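Local coordinates for protein ULam111 (Flavobacterium sp., PDB 5WUT) that probably hydrolyses beta-1,3-glucosidic bonds of laminarin, as a laminarinase of glycoside hydrolase family 16 built on a beta-jelly roll, at residues G37-T45 against N205-E216; L18-E26 against R71-E79. All blocks are in the same frame, centred on the assembly; numbering follows the deposited sequence.

Interaction 1 of 2, residues G37-T45 against N205-E216; sequences GNSERQLYT and NMAIGGNFGGPE
Where strand 200-208 of the beta-jelly roll runs out into the helical turn 210-213, E40, R41 and Q42 hold the strand's last residues and N38 holds the turn, and I208 is held at both ends of its backbone. R41 N donates to I208 O (3.0 Å), while the side-chain OE1 of Q42 accepts from I208 N at 2.9 Å, the donor standing 42° above the amide carbonyl plane rather than on a lone pair. Q42 manages this because CG lies between its backbone N and carbonyl carbon (chi1 79°) and the chain then bends, turning the amide back toward the strand. Its other end is used as well: Q42 NE2 donates to E40 OE1 (2.9 Å), steadying a carboxylate that rests on A207 CB. A leucine in place of Q42 would probably leave I208 N without its acceptor and set the E40 carboxylate free to turn.

Strands 42-44 and 205-208 are not paired with each other, since their axes come no closer than 7.4 Å; both pair instead with strand 66-80 of the jelly roll. Y44 crosses between them, its OH accepting from N205 ND2 (3.0 Å) in a bent bond, while N205 OD1 is taken by W102 NE1.

Beyond the strand, N38 holds N211 twice. N38 O receives N211 N at 2.7 Å, and OD1 receives ND2 with the two amides nearly coplanar, 21° apart. G210 fits beneath because it lacks a CB, which would collide with N38 O and E40 CG. R41, extended from CG to NE, reaches P215 O with NH2 (3.0 Å), and one water at the guanidinium edge links R41 NE, G210 N and P215 O.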
loop_
_atom_site.group_PDB
_atom_site.type_symbol
_atom_site.label_atom_id
_atom_site.label_comp_id
_atom_site.label_asym_id
_atom_site.label_seq_id
_atom_site.Cartn_x
_atom_site.Cartn_y
_atom_site.Cartn_z
ATOM N N GLY A 37 -19.476 2.617 -24.156
ATOM C CA GLY A 37 -18.558 3.738 -24.186
ATOM C C GLY A 37 -17.133 3.316 -24.468
ATOM O O GLY A 37 -16.272 4.156 -24.721
ATOM N N ASN A 38 -16.882 2.012 -24.454
ATOM C CA ASN A 38 -15.543 1.524 -24.760
ATOM C C ASN A 38 -15.551 0.307 -25.666
ATOM O O ASN A 38 -14.627 -0.508 -25.620
ATOM C CB ASN A 38 -14.811 1.152 -23.472
ATOM C CG ASN A 38 -14.201 2.347 -22.779
ATOM O OD1 ASN A 38 -13.254 2.952 -23.285
ATOM N ND2 ASN A 38 -14.733 2.692 -21.606
ATOM N N SER A 39 -16.563 0.210 -26.526
ATOM C CA SER A 39 -16.621 -0.834 -27.544
ATOM C C SER A 39 -16.505 -2.250 -26.951
ATOM O O SER A 39 -15.878 -3.135 -27.524
ATOM C CB SER A 39 -15.516 -0.601 -28.579
ATOM O OG SER A 39 -15.833 -1.229 -29.800
ATOM N N GLU A 40 -17.105 -2.443 -25.783
ATOM C CA GLU A 40 -17.016 -3.699 -25.046
ATOM C C GLU A 40 -17.816 -4.864 -25.625
ATOM O O GLU A 40 -18.781 -4.657 -26.359
ATOM C CB GLU A 40 -17.425 -3.429 -23.599
ATOM C CG GLU A 40 -16.342 -2.658 -22.862
ATOM C CD GLU A 40 -16.826 -2.042 -21.586
ATOM O OE1 GLU A 40 -17.968 -2.342 -21.163
ATOM O OE2 GLU A 40 -16.044 -1.263 -20.980
ATOM N N ARG A 41 -17.388 -6.086 -25.304
ATOM C CA ARG A 41 -18.017 -7.279 -25.873
ATOM C C ARG A 41 -19.305 -7.754 -25.172
ATOM O O ARG A 41 -20.172 -8.349 -25.819
ATOM C CB ARG A 41 -17.029 -8.448 -25.896
ATOM C CG ARG A 41 -15.751 -8.181 -26.683
ATOM C CD ARG A 41 -14.987 -9.458 -26.930
ATOM N NE ARG A 41 -13.665 -9.175 -27.487
ATOM C CZ ARG A 41 -12.838 -10.096 -27.976
ATOM N NH1 ARG A 41 -13.192 -11.379 -28.024
ATOM N NH2 ARG A 41 -11.654 -9.720 -28.447
ATOM N N GLN A 42 -19.434 -7.514 -23.870
ATOM C CA GLN A 42 -20.501 -8.166 -23.108
ATOM C C GLN A 42 -21.880 -7.542 -23.247
ATOM O O GLN A 42 -22.024 -6.335 -23.445
ATOM C CB GLN A 42 -20.130 -8.206 -21.617
ATOM C CG GLN A 42 -20.362 -6.887 -20.872
ATOM C CD GLN A 42 -19.383 -5.799 -21.257
ATOM O OE1 GLN A 42 -18.260 -6.085 -21.671
ATOM N NE2 GLN A 42 -19.799 -4.541 -21.114
ATOM N N LEU A 43 -22.894 -8.404 -23.155
ATOM C CA LEU A 43 -24.234 -7.966 -22.818
ATOM C C LEU A 43 -24.378 -8.126 -21.322
ATOM O O LEU A 43 -24.010 -9.160 -20.760
ATOM C CB LEU A 43 -25.319 -8.779 -23.525
ATOM C CG LEU A 43 -25.357 -8.771 -25.041
ATOM C CD1 LEU A 43 -26.619 -9.501 -25.493
ATOM C CD2 LEU A 43 -25.340 -7.351 -25.549
ATOM N N TYR A 44 -24.903 -7.100 -20.672
ATOM C CA TYR A 44 -25.147 -7.192 -19.247
ATOM C C TYR A 44 -26.533 -7.787 -19.016
ATOM O O TYR A 44 -27.481 -7.479 -19.751
ATOM C CB TYR A 44 -25.008 -5.826 -18.603
ATOM C CG TYR A 44 -23.582 -5.350 -18.447
ATOM C CD1 TYR A 44 -22.645 -6.129 -17.792
ATOM C CD2 TYR A 44 -23.188 -4.108 -18.925
ATOM C CE1 TYR A 44 -21.347 -5.689 -17.615
ATOM C CE2 TYR A 44 -21.885 -3.662 -18.755
ATOM C CZ TYR A 44 -20.979 -4.457 -18.095
ATOM O OH TYR A 44 -19.680 -4.019 -17.912
ATOM N N THR A 45 -26.634 -8.662 -18.018
ATOM C CA THR A 45 -27.862 -9.413 -17.776
ATOM C C THR A 45 -28.260 -9.384 -16.315
ATOM O O THR A 45 -27.524 -8.852 -15.483
ATOM C CB THR A 45 -27.712 -10.883 -18.161
ATOM O OG1 THR A 45 -26.951 -11.550 -17.154
ATOM C CG2 THR A 45 -27.032 -11.041 -19.527
ATOM N N ASN A 205 -19.301 -3.580 -11.735
ATOM C CA ASN A 205 -19.493 -4.265 -13.011
ATOM C C ASN A 205 -18.273 -5.075 -13.389
ATOM O O ASN A 205 -17.205 -4.938 -12.798
ATOM C CB ASN A 205 -19.818 -3.268 -14.135
ATOM C CG ASN A 205 -18.606 -2.505 -14.605
ATOM O OD1 ASN A 205 -18.206 -1.520 -13.979
ATOM N ND2 ASN A 205 -17.991 -2.965 -15.702
ATOM N N MET A 206 -18.429 -5.930 -14.389
ATOM C CA MET A 206 -17.264 -6.593 -14.959
ATOM C C MET A 206 -17.396 -6.599 -16.474
ATOM O O MET A 206 -18.280 -7.258 -17.042
ATOM C CB MET A 206 -17.091 -8.005 -14.395
ATOM C CG MET A 206 -15.978 -8.796 -15.091
ATOM S SD MET A 206 -15.406 -10.286 -14.242
ATOM C CE MET A 206 -16.955 -11.027 -13.732
ATOM N N ALA A 207 -16.562 -5.800 -17.127
ATOM C CA ALA A 207 -16.557 -5.719 -18.583
ATOM C C ALA A 207 -15.574 -6.721 -19.224
ATOM O O ALA A 207 -14.706 -7.294 -18.563
ATOM C CB ALA A 207 -16.237 -4.308 -19.025
ATOM N N ILE A 208 -15.755 -6.949 -20.521
ATOM C CA ILE A 208 -14.938 -7.876 -21.286
ATOM C C ILE A 208 -14.436 -7.200 -22.552
ATOM O O ILE A 208 -15.235 -6.702 -23.343
ATOM C CB ILE A 208 -15.736 -9.134 -21.676
ATOM C CG1 ILE A 208 -16.145 -9.889 -20.411
ATOM C CG2 ILE A 208 -14.911 -10.011 -22.646
ATOM C CD1 ILE A 208 -17.223 -10.949 -20.644
ATOM N N GLY A 209 -13.117 -7.138 -22.712
ATOM C CA GLY A 209 -12.524 -6.558 -23.910
ATOM C C GLY A 209 -12.747 -5.069 -24.035
ATOM O O GLY A 209 -12.887 -4.385 -23.031
ATOM N N GLY A 210 -12.776 -4.563 -25.267
ATOM C CA GLY A 210 -12.984 -3.142 -25.452
ATOM C C GLY A 210 -11.743 -2.269 -25.407
ATOM O O GLY A 210 -10.612 -2.757 -25.286
ATOM N N ASN A 211 -11.980 -0.963 -25.469
ATOM C CA ASN A 211 -10.921 0.019 -25.608
ATOM C C ASN A 211 -9.999 0.064 -24.392
ATOM O O ASN A 211 -8.808 0.347 -24.521
ATOM C CB ASN A 211 -11.574 1.397 -25.824
ATOM C CG ASN A 211 -10.576 2.549 -25.803
ATOM O OD1 ASN A 211 -9.569 2.512 -26.495
ATOM N ND2 ASN A 211 -10.883 3.589 -25.031
ATOM N N PHE A 212 -10.510 -0.291 -23.223
ATOM C CA PHE A 212 -9.671 -0.241 -22.033
ATOM C C PHE A 212 -9.298 -1.629 -21.519
ATOM O O PHE A 212 -8.137 -1.897 -21.195
ATOM C CB PHE A 212 -10.355 0.585 -20.938
ATOM C CG PHE A 212 -9.452 0.904 -19.780
ATOM C CD1 PHE A 212 -9.532 0.186 -18.594
ATOM C CD2 PHE A 212 -8.507 1.913 -19.887
ATOM C CE1 PHE A 212 -8.689 0.475 -17.531
ATOM C CE2 PHE A 212 -7.657 2.209 -18.826
ATOM C CZ PHE A 212 -7.749 1.487 -17.648
ATOM N N GLY A 213 -10.276 -2.522 -21.437
ATOM C CA GLY A 213 -10.015 -3.854 -20.934
ATOM C C GLY A 213 -9.331 -4.748 -21.942
ATOM O O GLY A 213 -8.686 -5.729 -21.578
ATOM N N GLY A 214 -9.456 -4.397 -23.217
ATOM C CA GLY A 214 -8.853 -5.199 -24.263
ATOM C C GLY A 214 -7.892 -4.401 -25.119
ATOM O O GLY A 214 -7.104 -3.611 -24.601
ATOM N N PRO A 215 -8.000 -4.554 -26.447
ATOM C CA PRO A 215 -9.106 -5.264 -27.114
ATOM C C PRO A 215 -8.987 -6.786 -27.141
ATOM O O PRO A 215 -9.991 -7.461 -27.385
ATOM C CB PRO A 215 -9.039 -4.726 -28.543
ATOM C CG PRO A 215 -7.591 -4.403 -28.738
ATOM C CD PRO A 215 -7.139 -3.841 -27.407
ATOM N N GLU A 216 -7.796 -7.320 -26.890
ATOM C CA GLU A 216 -7.603 -8.763 -26.908
ATOM C C GLU A 216 -8.253 -9.454 -25.726
ATOM O O GLU A 216 -8.153 -8.984 -24.593
ATOM C CB GLU A 216 -6.115 -9.107 -26.938
ATOM C CG GLU A 216 -5.432 -8.676 -28.220
ATOM C CD GLU A 216 -6.177 -9.131 -29.464
ATOM O OE1 GLU A 216 -6.575 -10.319 -29.536
ATOM O OE2 GLU A 216 -6.377 -8.292 -30.367
HETATM O O HOH W 1 -13.014 -1.853 -22.327
HETATM O O HOH W 2 -12.753 -6.472 -27.453
HETATM O O HOH W 3 -9.104 -11.457 -28.872
#

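Interaction 2 of 2, residues L18-E26 against R71-E79; sequences LDTKNWNFE and RITTQGKKE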
loop_
_atom_site.group_PDB
_atom_site.type_symbol
_atom_site.label_atom_id
_atom_site.label_comp_id
_atom_site.label_asym_id
_atom_site.label_seq_id
_atom_site.Cartn_x
_atom_site.Cartn_y
_atom_site.Cartn_z
ATOM N N LEU A 18 -30.174 -9.917 -4.713
ATOM C CA LEU A 18 -29.795 -8.512 -4.701
ATOM C C LEU A 18 -30.993 -7.668 -4.300
ATOM O O LEU A 18 -32.090 -7.869 -4.804
ATOM C CB LEU A 18 -29.292 -8.095 -6.084
ATOM C CG LEU A 18 -28.570 -6.756 -6.202
ATOM C CD1 LEU A 18 -27.229 -6.849 -5.504
ATOM C CD2 LEU A 18 -28.367 -6.419 -7.675
ATOM N N ASP A 19 -30.788 -6.722 -3.390
ATOM C CA ASP A 19 -31.886 -5.867 -2.945
ATOM C C ASP A 19 -32.163 -4.763 -3.967
ATOM O O ASP A 19 -31.419 -3.791 -4.046
ATOM C CB ASP A 19 -31.568 -5.253 -1.574
ATOM C CG ASP A 19 -32.755 -4.495 -0.970
ATOM O OD1 ASP A 19 -33.767 -4.249 -1.660
ATOM O OD2 ASP A 19 -32.667 -4.153 0.228
ATOM N N THR A 20 -33.239 -4.897 -4.740
ATOM C CA THR A 20 -33.519 -3.924 -5.798
ATOM C C THR A 20 -34.126 -2.618 -5.285
ATOM O O THR A 20 -34.371 -1.699 -6.061
ATOM C CB THR A 20 -34.438 -4.527 -6.894
ATOM O OG1 THR A 20 -35.621 -5.059 -6.291
ATOM C CG2 THR A 20 -33.710 -5.638 -7.621
ATOM N N LYS A 21 -34.331 -2.518 -3.979
ATOM C CA LYS A 21 -34.677 -1.237 -3.387
ATOM C C LYS A 21 -33.433 -0.359 -3.309
ATOM O O LYS A 21 -33.530 0.866 -3.241
ATOM C CB LYS A 21 -35.287 -1.415 -2.000
ATOM C CG LYS A 21 -36.604 -2.156 -2.004
ATOM C CD LYS A 21 -37.644 -1.417 -2.821
ATOM C CE LYS A 21 -39.008 -2.091 -2.713
ATOM N NZ LYS A 21 -39.181 -2.743 -1.386
ATOM N N ASN A 22 -32.270 -0.999 -3.326
ATOM C CA ASN A 22 -31.005 -0.263 -3.286
ATOM C C ASN A 22 -30.217 -0.343 -4.592
ATOM O O ASN A 22 -29.365 0.514 -4.836
ATOM C CB ASN A 22 -30.143 -0.764 -2.136
ATOM C CG ASN A 22 -30.717 -0.382 -0.788
ATOM O OD1 ASN A 22 -31.468 0.589 -0.683
ATOM N ND2 ASN A 22 -30.369 -1.135 0.239
ATOM N N TRP A 23 -30.502 -1.352 -5.429
ATOM C CA TRP A 23 -29.715 -1.590 -6.652
ATOM C C TRP A 23 -30.549 -1.592 -7.920
ATOM O O TRP A 23 -31.675 -2.104 -7.946
ATOM C CB TRP A 23 -28.963 -2.926 -6.577
ATOM C CG TRP A 23 -27.888 -2.922 -5.531
ATOM C CD1 TRP A 23 -27.994 -3.367 -4.241
ATOM C CD2 TRP A 23 -26.556 -2.424 -5.677
ATOM N NE1 TRP A 23 -26.807 -3.179 -3.571
ATOM C CE2 TRP A 23 -25.904 -2.607 -4.432
ATOM C CE3 TRP A 23 -25.847 -1.853 -6.739
ATOM C CZ2 TRP A 23 -24.579 -2.222 -4.214
ATOM C CZ3 TRP A 23 -24.524 -1.484 -6.533
ATOM C CH2 TRP A 23 -23.903 -1.670 -5.279
ATOM N N ASN A 24 -29.964 -1.040 -8.979
ATOM C CA ASN A 24 -30.511 -1.149 -10.329
ATOM C C ASN A 24 -29.660 -2.098 -11.132
ATOM O O ASN A 24 -28.454 -2.223 -10.873
ATOM C CB ASN A 24 -30.502 0.191 -11.049
ATOM C CG ASN A 24 -31.083 1.293 -10.229
ATOM O OD1 ASN A 24 -32.278 1.324 -9.977
ATOM N ND2 ASN A 24 -30.235 2.219 -9.794
ATOM N N PHE A 25 -30.261 -2.740 -12.130
ATOM C CA PHE A 25 -29.464 -3.376 -13.177
ATOM C C PHE A 25 -29.313 -2.436 -14.361
ATOM O O PHE A 25 -30.275 -1.785 -14.785
ATOM C CB PHE A 25 -30.097 -4.684 -13.665
ATOM C CG PHE A 25 -30.119 -5.765 -12.641
ATOM C CD1 PHE A 25 -29.037 -6.624 -12.492
ATOM C CD2 PHE A 25 -31.223 -5.931 -11.823
ATOM C CE1 PHE A 25 -29.057 -7.628 -11.552
ATOM C CE2 PHE A 25 -31.249 -6.942 -10.877
ATOM C CZ PHE A 25 -30.170 -7.788 -10.737
ATOM N N GLU A 26 -28.112 -2.384 -14.920
ATOM C CA GLU A 26 -27.961 -1.810 -16.248
ATOM C C GLU A 26 -27.772 -3.002 -17.182
ATOM O O GLU A 26 -27.030 -3.936 -16.870
ATOM C CB GLU A 26 -26.805 -0.795 -16.277
ATOM C CG GLU A 26 -27.163 0.452 -15.441
ATOM C CD GLU A 26 -26.220 1.635 -15.601
ATOM O OE1 GLU A 26 -26.563 2.743 -15.123
ATOM O OE2 GLU A 26 -25.135 1.466 -16.181
ATOM N N ARG A 71 -23.770 -5.627 -14.459
ATOM C CA ARG A 71 -23.492 -4.236 -14.119
ATOM C C ARG A 71 -24.654 -3.697 -13.292
ATOM O O ARG A 71 -25.794 -3.647 -13.767
ATOM C CB ARG A 71 -23.298 -3.404 -15.391
ATOM C CG ARG A 71 -23.078 -1.904 -15.139
ATOM C CD ARG A 71 -22.604 -1.237 -16.422
ATOM N NE ARG A 71 -22.662 0.218 -16.328
ATOM C CZ ARG A 71 -21.808 1.035 -16.943
ATOM N NH1 ARG A 71 -20.829 0.539 -17.685
ATOM N NH2 ARG A 71 -21.935 2.347 -16.812
ATOM N N ILE A 72 -24.368 -3.300 -12.054
ATOM C CA ILE A 72 -25.408 -2.817 -11.155
ATOM C C ILE A 72 -25.002 -1.473 -10.576
ATOM O O ILE A 72 -23.810 -1.195 -10.430
ATOM C CB ILE A 72 -25.692 -3.824 -10.026
ATOM C CG1 ILE A 72 -24.410 -4.222 -9.281
ATOM C CG2 ILE A 72 -26.349 -5.085 -10.595
ATOM C CD1 ILE A 72 -24.710 -4.995 -7.988
ATOM N N THR A 73 -25.991 -0.634 -10.278
ATOM C CA THR A 73 -25.736 0.684 -9.695
ATOM C C THR A 73 -26.687 0.972 -8.556
ATOM O O THR A 73 -27.726 0.323 -8.428
ATOM C CB THR A 73 -25.913 1.829 -10.694
ATOM O OG1 THR A 73 -27.313 2.141 -10.826
ATOM C CG2 THR A 73 -25.350 1.462 -12.045
ATOM N N THR A 74 -26.360 1.974 -7.749
ATOM C CA THR A 74 -27.309 2.431 -6.727
ATOM C C THR A 74 -27.940 3.772 -7.091
ATOM O O THR A 74 -28.475 4.462 -6.232
ATOM C CB THR A 74 -26.652 2.548 -5.335
ATOM O OG1 THR A 74 -25.655 3.579 -5.350
ATOM C CG2 THR A 74 -26.039 1.235 -4.912
ATOM N N GLN A 75 -27.900 4.132 -8.373
ATOM C CA GLN A 75 -28.423 5.422 -8.827
ATOM C C GLN A 75 -29.852 5.674 -8.353
ATOM O O GLN A 75 -30.728 4.849 -8.572
ATOM C CB GLN A 75 -28.380 5.516 -10.353
ATOM C CG GLN A 75 -28.755 6.900 -10.870
ATOM C CD GLN A 75 -28.666 7.000 -12.384
ATOM O OE1 GLN A 75 -28.521 5.996 -13.079
ATOM N NE2 GLN A 75 -28.733 8.225 -12.898
ATOM N N GLY A 76 -30.064 6.824 -7.720
ATOM C CA GLY A 76 -31.383 7.222 -7.249
ATOM C C GLY A 76 -31.914 6.424 -6.072
ATOM O O GLY A 76 -33.059 6.619 -5.665
ATOM N N LYS A 77 -31.083 5.547 -5.515
ATOM C CA LYS A 77 -31.488 4.652 -4.425
ATOM C C LYS A 77 -30.600 4.725 -3.183
ATOM O O LYS A 77 -31.098 4.771 -2.062
ATOM C CB LYS A 77 -31.528 3.218 -4.932
ATOM C CG LYS A 77 -32.652 3.007 -5.933
ATOM C CD LYS A 77 -32.639 1.619 -6.524
ATOM C CE LYS A 77 -33.924 1.412 -7.315
ATOM N NZ LYS A 77 -33.927 0.061 -7.945
ATOM N N LYS A 78 -29.287 4.690 -3.390
ATOM C CA LYS A 78 -28.342 4.895 -2.295
ATOM C C LYS A 78 -27.240 5.821 -2.787
ATOM O O LYS A 78 -26.375 5.413 -3.566
ATOM C CB LYS A 78 -27.766 3.570 -1.796
ATOM C CG LYS A 78 -28.710 2.786 -0.876
ATOM C CD LYS A 78 -28.833 3.480 0.479
ATOM C CE LYS A 78 -29.853 2.785 1.386
ATOM N NZ LYS A 78 -31.258 3.041 0.977
ATOM N N GLU A 79 -27.300 7.076 -2.367
ATOM C CA GLU A 79 -26.331 8.080 -2.804
ATOM C C GLU A 79 -25.744 8.800 -1.594
ATOM O O GLU A 79 -26.424 9.001 -0.578
ATOM C CB GLU A 79 -26.969 9.080 -3.779
ATOM C CG GLU A 79 -27.609 8.401 -4.999
ATOM C CD GLU A 79 -27.945 9.363 -6.130
ATOM O OE1 GLU A 79 -27.965 10.587 -5.889
ATOM O OE2 GLU A 79 -28.205 8.891 -7.276
HETATM O O HOH W 4 -33.314 3.158 -1.460
HETATM O O HOH W 5 -26.467 -6.320 -15.210
HETATM O O HOH W 6 -28.267 3.244 -13.105
#
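K77 stretches across the loop 20-23 as an extended chain, and each of its side-chain atoms meets an oxygen of the other segment. Its CB stands 3.5 Å from N22 O. CG, placed anti to the carbonyl carbon (chi1 -68°), runs with CD alongside K21 O, and CE approaches N24 OD1 to 3.1 Å. At the tip K77 NZ donates to T20 O at 2.6 Å, to N24 OD1 at 2.9 Å and to W23 O at 3.1 Å, the last from well above the carbonyl plane (64° out of it).

The amide of N24 is pinned from its other end too: ND2 donates in its own plane to T73 OG1 and, at 2.9 Å, to a lone pair of Q75 O. T73 OG1 also accepts from Q75 N, closing an ST turn. Here strand 24-25 joins the long strand 66-80 as a short antiparallel edge, with N24 and T73 forming a hydrogen-bonded pair and F25 and I72 the non-hydrogen-bonded pair beside it.

Apolar packing centres on I72, which meets W23, L18 and F25. The six-membered ring of W23 is clasped by I72 CD1 over one face and T74 CG2 over the opposite one, the latter 3.4 Å from the centroid in a close CH-pi contact; NE1 is bound by E11. At the far end E26 and R71 form a salt bridge, OE2 to NE 2.8 Å, the carboxylate and guanidinium planes 16° apart. One water connects E26 OE1 to T73 OG1.

The tips of R71 and K77 are thus met differently: R71 has a formal countercharge, whereas the K77 ammonium is gathered in by three neutral oxygens, so its charge is probably stabilised by carbonyl dipoles, and one lysine would tie together the loop oxygens of T20 and W23 and the side chain of N24.

Overall arrangement
Both interactions are partly buried and lean on strand 66-80, which pairs with 24-25, 42-44 and 200-208. Interaction 2 contains a true antiparallel pairing, reinforced by a tryptophan held between aliphatic groups and by charged side chains; interaction 1 joins strands that do not pair directly and relies on amides and backbone groups, R41 and E40 bonding neutral partners without a salt bridge between its segments; its 581 Å² of buried surface falls below the 827 Å² of interaction 2. Their more exposed ends are the turn around N211 and P215 in one and the K21 loop in the other. They meet where Y44 CE2 packs on R71 CD at 3.4 Å and N205 lies against the same arginine.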